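Local coordinates for protein member of DUF4221 family (Bacteroides vulgatus, PDB 3S9J) that is of unknown function but folds into a six-bladed beta-propeller and is probably made as a bacterial lipoprotein, at residues Tyr116-Pro121 against Met166-Asp171; Thr126-Gly131 against Ile145-Glu150. One frame throughout, in Å; residues are numbered along the deposited sequence.

Interaction 1 of 2, residues Tyr116-Pro121 against Met166-Asp171; sequences YNFQTP and MFASQD. With FMT (formic acid), chain L.
With CG anti to the backbone N (chi1 -177°) and the chain extended beyond it, Q170 reaches out from strand 165-171 to the end of strand 112-117; F118 also holds CG anti to its N, and the two side chains run alongside each other in opposite senses. The contact belongs to the interface between two blades of the propeller. At its polar centre, Q170 NE2 donates to N117 O over 2.8 Å. The bond is bent, with an N-H...O angle of 143°: the acceptor lies close to the Q170 amide plane, whereas the donor stands above the plane of the N117 carbonyl. A second bond from Q170 NE2 to G175 O completes a grip by two main-chain oxygens, which fixes the rotation of the amide and settles where OE1 points. Q170 OE1 lies 3.6 Å from Y116 CB. In one of the two conformers of F118 it also comes to 3.1 Å from F118 CD2, a shorter approach that is therefore tentative; ring and amide planes are then 70° apart. In that conformer the ring edge also meets A168, F118 CZ to A168 CB being 4.2 Å. Y116 brings CE2 to 4.0 Å from D171 O, and its hydroxyl bonds to L172 O just beyond. Away from the interface, N117 ND2 donates to Q119 OE1 at 2.9 Å, and T120 OG1 donates to O2 of a formic acid molecule, probably from the crystallisation liquor, at 2.6 Å. R124 NE and E122 N also bind that molecule. Strand 112-117 is the outermost strand of its blade, and 165-171 lies within the next one, where Q170 also touches I145 of strand 144-148 and V177 of strand 177-183, while F167 packs onto strand 211-216 of the following blade.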
loop_
_atom_site.group_PDB
_atom_site.type_symbol
_atom_site.label_atom_id
_atom_site.label_comp_id
_atom_site.label_asym_id
_atom_site.label_seq_id
_atom_site.Cartn_x
_atom_site.Cartn_y
_atom_site.Cartn_z
ATOM N N TYR A 116 17.040 13.840 -4.533
ATOM C CA TYR A 116 17.970 12.741 -4.441
ATOM C C TYR A 116 17.853 11.852 -5.674
ATOM O O TYR A 116 16.779 11.399 -6.014
ATOM C CB TYR A 116 17.677 11.851 -3.250
ATOM C CG TYR A 116 17.563 12.548 -1.916
ATOM C CD1 TYR A 116 16.339 13.030 -1.474
ATOM C CD2 TYR A 116 18.662 12.668 -1.068
ATOM C CE1 TYR A 116 16.204 13.660 -0.251
ATOM C CE2 TYR A 116 18.534 13.275 0.181
ATOM C CZ TYR A 116 17.303 13.776 0.587
ATOM O OH TYR A 116 17.153 14.370 1.807
ATOM N N ASN A 117 18.984 11.523 -6.281
ATOM C CA ASN A 117 19.032 10.458 -7.276
ATOM C C ASN A 117 18.958 9.119 -6.579
ATOM O O ASN A 117 19.676 8.875 -5.609
ATOM C CB ASN A 117 20.317 10.578 -8.100
ATOM C CG ASN A 117 20.461 9.490 -9.148
ATOM O OD1 ASN A 117 19.654 9.410 -10.073
ATOM N ND2 ASN A 117 21.491 8.634 -9.005
ATOM N N PHE A 118 18.075 8.235 -7.039
ATOM C CA PHE A 118 17.933 6.914 -6.407
ATOM C C PHE A 118 18.060 5.866 -7.507
ATOM O O PHE A 118 17.173 5.685 -8.347
ATOM C CB PHE A 118 16.603 6.764 -5.629
ATOM C CG PHE A 118 16.550 5.597 -4.623
ATOM C CD1 PHE A 118 16.903 4.294 -4.973
ATOM C CD2 PHE A 118 16.015 5.792 -3.354
ATOM C CE1 PHE A 118 16.783 3.246 -4.068
ATOM C CE2 PHE A 118 15.892 4.753 -2.439
ATOM C CZ PHE A 118 16.281 3.467 -2.795
ATOM N N GLN A 119 19.198 5.191 -7.499
ATOM C CA GLN A 119 19.474 4.093 -8.426
ATOM C C GLN A 119 20.119 3.027 -7.583
ATOM O O GLN A 119 20.438 3.258 -6.397
ATOM C CB GLN A 119 20.446 4.554 -9.515
ATOM C CG GLN A 119 19.843 5.569 -10.474
ATOM C CD GLN A 119 20.894 6.151 -11.426
ATOM O OE1 GLN A 119 21.953 6.644 -11.005
ATOM N NE2 GLN A 119 20.599 6.096 -12.718
ATOM N N THR A 120 20.347 1.867 -8.174
ATOM C CA THR A 120 21.029 0.816 -7.463
ATOM C C THR A 120 22.460 1.306 -7.211
ATOM O O THR A 120 22.949 2.236 -7.878
ATOM C CB THR A 120 21.069 -0.499 -8.236
ATOM O OG1 THR A 120 21.909 -0.365 -9.391
ATOM C CG2 THR A 120 19.615 -0.942 -8.660
ATOM N N PRO A 121 23.139 0.687 -6.251
ATOM C CA PRO A 121 24.571 1.046 -6.058
ATOM C C PRO A 121 25.383 1.051 -7.356
ATOM O O PRO A 121 26.161 1.987 -7.596
ATOM C CB PRO A 121 25.051 -0.028 -5.084
ATOM C CG PRO A 121 23.863 -0.242 -4.175
ATOM C CD PRO A 121 22.628 -0.152 -5.142
HETATM N N MSE A 166 14.639 -7.495 -0.855
HETATM C CA MSE A 166 13.293 -6.959 -0.769
HETATM C C MSE A 166 13.223 -5.451 -0.507
HETATM O O MSE A 166 12.216 -4.848 -0.806
HETATM C CB MSE A 166 12.482 -7.678 0.300
HETATM C CG MSE A 166 12.011 -9.103 -0.128
HETATM SE SE MSE A 166 11.153 -10.041 1.324
HETATM C CE MSE A 166 9.668 -8.927 1.450
ATOM N N PHE A 167 14.262 -4.882 0.129
ATOM C CA PHE A 167 14.286 -3.480 0.488
ATOM C C PHE A 167 15.643 -2.848 0.238
ATOM O O PHE A 167 16.670 -3.534 0.235
ATOM C CB PHE A 167 13.968 -3.325 1.976
ATOM C CG PHE A 167 12.537 -3.624 2.311
ATOM C CD1 PHE A 167 11.577 -2.616 2.267
ATOM C CD2 PHE A 167 12.145 -4.906 2.656
ATOM C CE1 PHE A 167 10.257 -2.889 2.577
ATOM C CE2 PHE A 167 10.822 -5.178 2.949
ATOM C CZ PHE A 167 9.888 -4.174 2.911
ATOM N N ALA A 168 15.618 -1.549 0.022
ATOM C CA ALA A 168 16.805 -0.712 -0.004
ATOM C C ALA A 168 16.472 0.544 0.768
ATOM O O ALA A 168 15.300 0.870 0.929
ATOM C CB ALA A 168 17.207 -0.366 -1.405
ATOM N N SER A 169 17.505 1.224 1.277
ATOM C CA SER A 169 17.286 2.488 1.981
ATOM C C SER A 169 18.135 3.566 1.352
ATOM O O SER A 169 19.132 3.269 0.710
ATOM C CB SER A 169 17.613 2.372 3.465
ATOM O OG SER A 169 19.025 2.234 3.671
ATOM N N GLN A 170 17.705 4.803 1.506
ATOM C CA GLN A 170 18.486 5.949 1.088
ATOM C C GLN A 170 18.652 6.909 2.242
ATOM O O GLN A 170 17.685 7.277 2.922
ATOM C CB GLN A 170 17.812 6.649 -0.109
ATOM C CG GLN A 170 18.652 7.817 -0.612
ATOM C CD GLN A 170 18.249 8.291 -1.963
ATOM O OE1 GLN A 170 17.046 8.470 -2.238
ATOM N NE2 GLN A 170 19.227 8.514 -2.819
ATOM N N ASP A 171 19.895 7.332 2.476
ATOM C CA ASP A 171 20.206 8.231 3.560
ATOM C C ASP A 171 19.747 9.614 3.147
ATOM O O ASP A 171 20.151 10.127 2.109
ATOM C CB ASP A 171 21.710 8.181 3.836
ATOM C CG ASP A 171 22.089 8.932 5.072
ATOM O OD1 ASP A 171 21.971 10.159 5.060
ATOM O OD2 ASP A 171 22.433 8.302 6.085
HETATM C C FMT L . 23.147 -3.283 -8.543
HETATM O O1 FMT L . 23.707 -2.634 -7.627
HETATM O O2 FMT L . 22.771 -2.814 -9.641
#

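Interaction 2 of 2, residues Thr126-Gly131 against Ile145-Glu150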
loop_
_atom_site.group_PDB
_atom_site.type_symbol
_atom_site.label_atom_id
_atom_site.label_comp_id
_atom_site.label_asym_id
_atom_site.label_seq_id
_atom_site.Cartn_x
_atom_site.Cartn_y
_atom_site.Cartn_z
ATOM N N THR A 126 16.016 1.400 -10.857
ATOM C CA THR A 126 15.248 0.508 -9.986
ATOM C C THR A 126 13.911 1.197 -9.660
ATOM O O THR A 126 13.891 2.399 -9.388
ATOM C CB THR A 126 16.041 0.112 -8.680
ATOM O OG1 THR A 126 15.230 -0.722 -7.863
ATOM C CG2 THR A 126 16.470 1.321 -7.886
ATOM N N PRO A 127 12.783 0.453 -9.736
ATOM C CA PRO A 127 11.502 1.127 -9.449
ATOM C C PRO A 127 11.461 1.765 -8.059
ATOM O O PRO A 127 11.831 1.132 -7.084
ATOM C CB PRO A 127 10.463 0.006 -9.600
ATOM C CG PRO A 127 11.086 -0.903 -10.654
ATOM C CD PRO A 127 12.584 -0.875 -10.357
ATOM N N LEU A 128 11.002 3.014 -8.014
ATOM C CA LEU A 128 10.867 3.793 -6.770
ATOM C C LEU A 128 9.403 4.044 -6.513
ATOM O O LEU A 128 8.747 4.729 -7.311
ATOM C CB LEU A 128 11.516 5.161 -6.917
ATOM C CG LEU A 128 12.980 5.161 -7.237
ATOM C CD1 LEU A 128 13.441 6.616 -7.357
ATOM C CD2 LEU A 128 13.704 4.391 -6.142
ATOM N N SER A 129 8.882 3.502 -5.426
ATOM C CA SER A 129 7.495 3.735 -5.110
ATOM C C SER A 129 7.203 3.563 -3.640
ATOM O O SER A 129 7.896 2.822 -2.927
ATOM C CB SER A 129 6.588 2.767 -5.914
ATOM O OG SER A 129 5.208 3.041 -5.661
ATOM N N PHE A 130 6.191 4.296 -3.219
ATOM C CA PHE A 130 5.472 4.057 -1.976
ATOM C C PHE A 130 4.057 4.594 -2.210
ATOM O O PHE A 130 3.823 5.408 -3.126
ATOM C CB PHE A 130 6.160 4.639 -0.718
ATOM C CG PHE A 130 6.825 5.979 -0.903
ATOM C CD1 PHE A 130 6.099 7.151 -0.886
ATOM C CD2 PHE A 130 8.218 6.070 -0.987
ATOM C CE1 PHE A 130 6.749 8.380 -1.049
ATOM C CE2 PHE A 130 8.852 7.297 -1.138
ATOM C CZ PHE A 130 8.113 8.446 -1.150
ATOM N N GLY A 131 3.112 4.103 -1.433
ATOM C CA GLY A 131 1.705 4.419 -1.675
ATOM C C GLY A 131 0.785 3.522 -0.892
ATOM O O GLY A 131 1.229 2.758 -0.033
ATOM N N ILE A 145 15.290 6.483 4.454
ATOM C CA ILE A 145 13.984 6.021 3.975
ATOM C C ILE A 145 14.161 4.640 3.348
ATOM O O ILE A 145 15.054 4.443 2.540
ATOM C CB ILE A 145 13.353 6.997 2.993
ATOM C CG1 ILE A 145 11.922 6.504 2.667
ATOM C CG2 ILE A 145 14.215 7.200 1.747
ATOM C CD1 ILE A 145 11.126 7.450 1.874
ATOM N N PHE A 146 13.290 3.711 3.734
ATOM C CA PHE A 146 13.308 2.319 3.308
ATOM C C PHE A 146 12.147 2.085 2.397
ATOM O O PHE A 146 11.008 2.475 2.715
ATOM C CB PHE A 146 13.160 1.419 4.505
ATOM C CG PHE A 146 14.375 1.357 5.365
ATOM C CD1 PHE A 146 14.743 2.446 6.166
ATOM C CD2 PHE A 146 15.150 0.197 5.405
ATOM C CE1 PHE A 146 15.861 2.368 6.975
ATOM C CE2 PHE A 146 16.282 0.139 6.223
ATOM C CZ PHE A 146 16.623 1.213 6.996
ATOM N N LEU A 147 12.424 1.433 1.279
ATOM C CA LEU A 147 11.508 1.237 0.144
ATOM C C LEU A 147 11.562 -0.221 -0.330
ATOM O O LEU A 147 12.636 -0.797 -0.341
ATOM C CB LEU A 147 11.968 2.059 -1.083
ATOM C CG LEU A 147 11.836 3.590 -1.172
ATOM C CD1 LEU A 147 11.373 3.977 -2.561
ATOM C CD2 LEU A 147 10.890 4.145 -0.164
ATOM N N ARG A 148 10.455 -0.734 -0.849
ATOM C CA ARG A 148 10.460 -2.023 -1.523
ATOM C C ARG A 148 11.354 -1.979 -2.738
ATOM O O ARG A 148 11.443 -0.958 -3.435
ATOM C CB ARG A 148 9.021 -2.378 -1.954
ATOM C CG ARG A 148 8.874 -3.515 -2.912
ATOM C CD ARG A 148 7.393 -3.894 -3.060
ATOM N NE ARG A 148 7.196 -4.814 -4.169
ATOM C CZ ARG A 148 7.004 -4.478 -5.441
ATOM N NH1 ARG A 148 6.983 -3.208 -5.830
ATOM N NH2 ARG A 148 6.854 -5.451 -6.341
ATOM N N GLN A 149 11.969 -3.114 -3.034
ATOM C CA GLN A 149 12.721 -3.276 -4.259
ATOM C C GLN A 149 12.180 -4.473 -5.075
ATOM O O GLN A 149 11.764 -5.486 -4.506
ATOM C CB GLN A 149 14.199 -3.460 -3.940
ATOM C CG GLN A 149 14.806 -2.164 -3.421
ATOM C CD GLN A 149 14.969 -1.133 -4.508
ATOM O OE1 GLN A 149 15.901 -1.207 -5.317
ATOM N NE2 GLN A 149 14.085 -0.165 -4.537
ATOM N N GLU A 150 12.166 -4.282 -6.394
ATOM C CA GLU A 150 11.697 -5.321 -7.316
ATOM C C GLU A 150 12.899 -6.154 -7.816
ATOM O O GLU A 150 14.057 -5.884 -7.461
ATOM C CB GLU A 150 10.874 -4.674 -8.457
ATOM C CG GLU A 150 9.524 -4.045 -7.983
ATOM C CD GLU A 150 8.656 -3.517 -9.126
ATOM O OE1 GLU A 150 9.057 -3.716 -10.289
ATOM O OE2 GLU A 150 7.580 -2.898 -8.879
HETATM O O HOH W 1 12.787 -1.416 -7.167
HETATM O O HOH W 2 10.269 1.063 -4.899
HETATM O O HOH W 3 7.751 0.730 -1.179
#
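F130 presents the edge of its ring to CD2 of L147, in the one of two L147 conformers described here, and the CE2 corner of the same ring meets I145 CD1 at 3.8 Å, the F130 and I145 side chains crossing at about a right angle. Segment 126-131 is part of the connection between two blades of the six-bladed propeller, and it runs past the second strand of the later blade, 144-148. The F130 ring reaches this strand with CG between the backbone N and the carbonyl carbon (chi1 38°). In the same conformer L147 also brings CD1 to 3.7 Å from S129 O. At the other end T126 OG1 donates to Q149 OE1 over 2.7 Å, from above the plane of the amide carbonyl. Q149 is bent at chi2 (-72°), and its NE2 turns back to donate to R148 O at 3.0 Å, so both ends of the amide are held. An alanine here would probably leave the T126 hydroxyl without its acceptor and open a gap beside the T126 methyl. Between the backbones, three waters bridge the two segments. Water 1 ties T126 OG1 and P127 O to E150 N, and water 3 joins S129 O to R148 N. Water 2 donates to P127 O and R148 O and accepts from S129 N at 2.9 Å.

How the interactions relate
From the N terminus, the chain completes one blade with strand 112-117, enters interaction 1 at 116-121 and passes through 126-131, the first half of interaction 2, before building strands 139-141 and 144-148. Interaction 2 closes the shorter loop at 145-150; interaction 1 closes the longer one at 166-171, so interaction 2 is nested inside it. Their centres lie about 8 Å apart, interaction 2 being nearer the centre of the chain. Strands 144-148 and 165-171 are antiparallel neighbours in one sheet, probably joined by backbone bonds such as Q170 N to I145 O. Together the contacts tie the preceding blade and the interblade connection to this sheet.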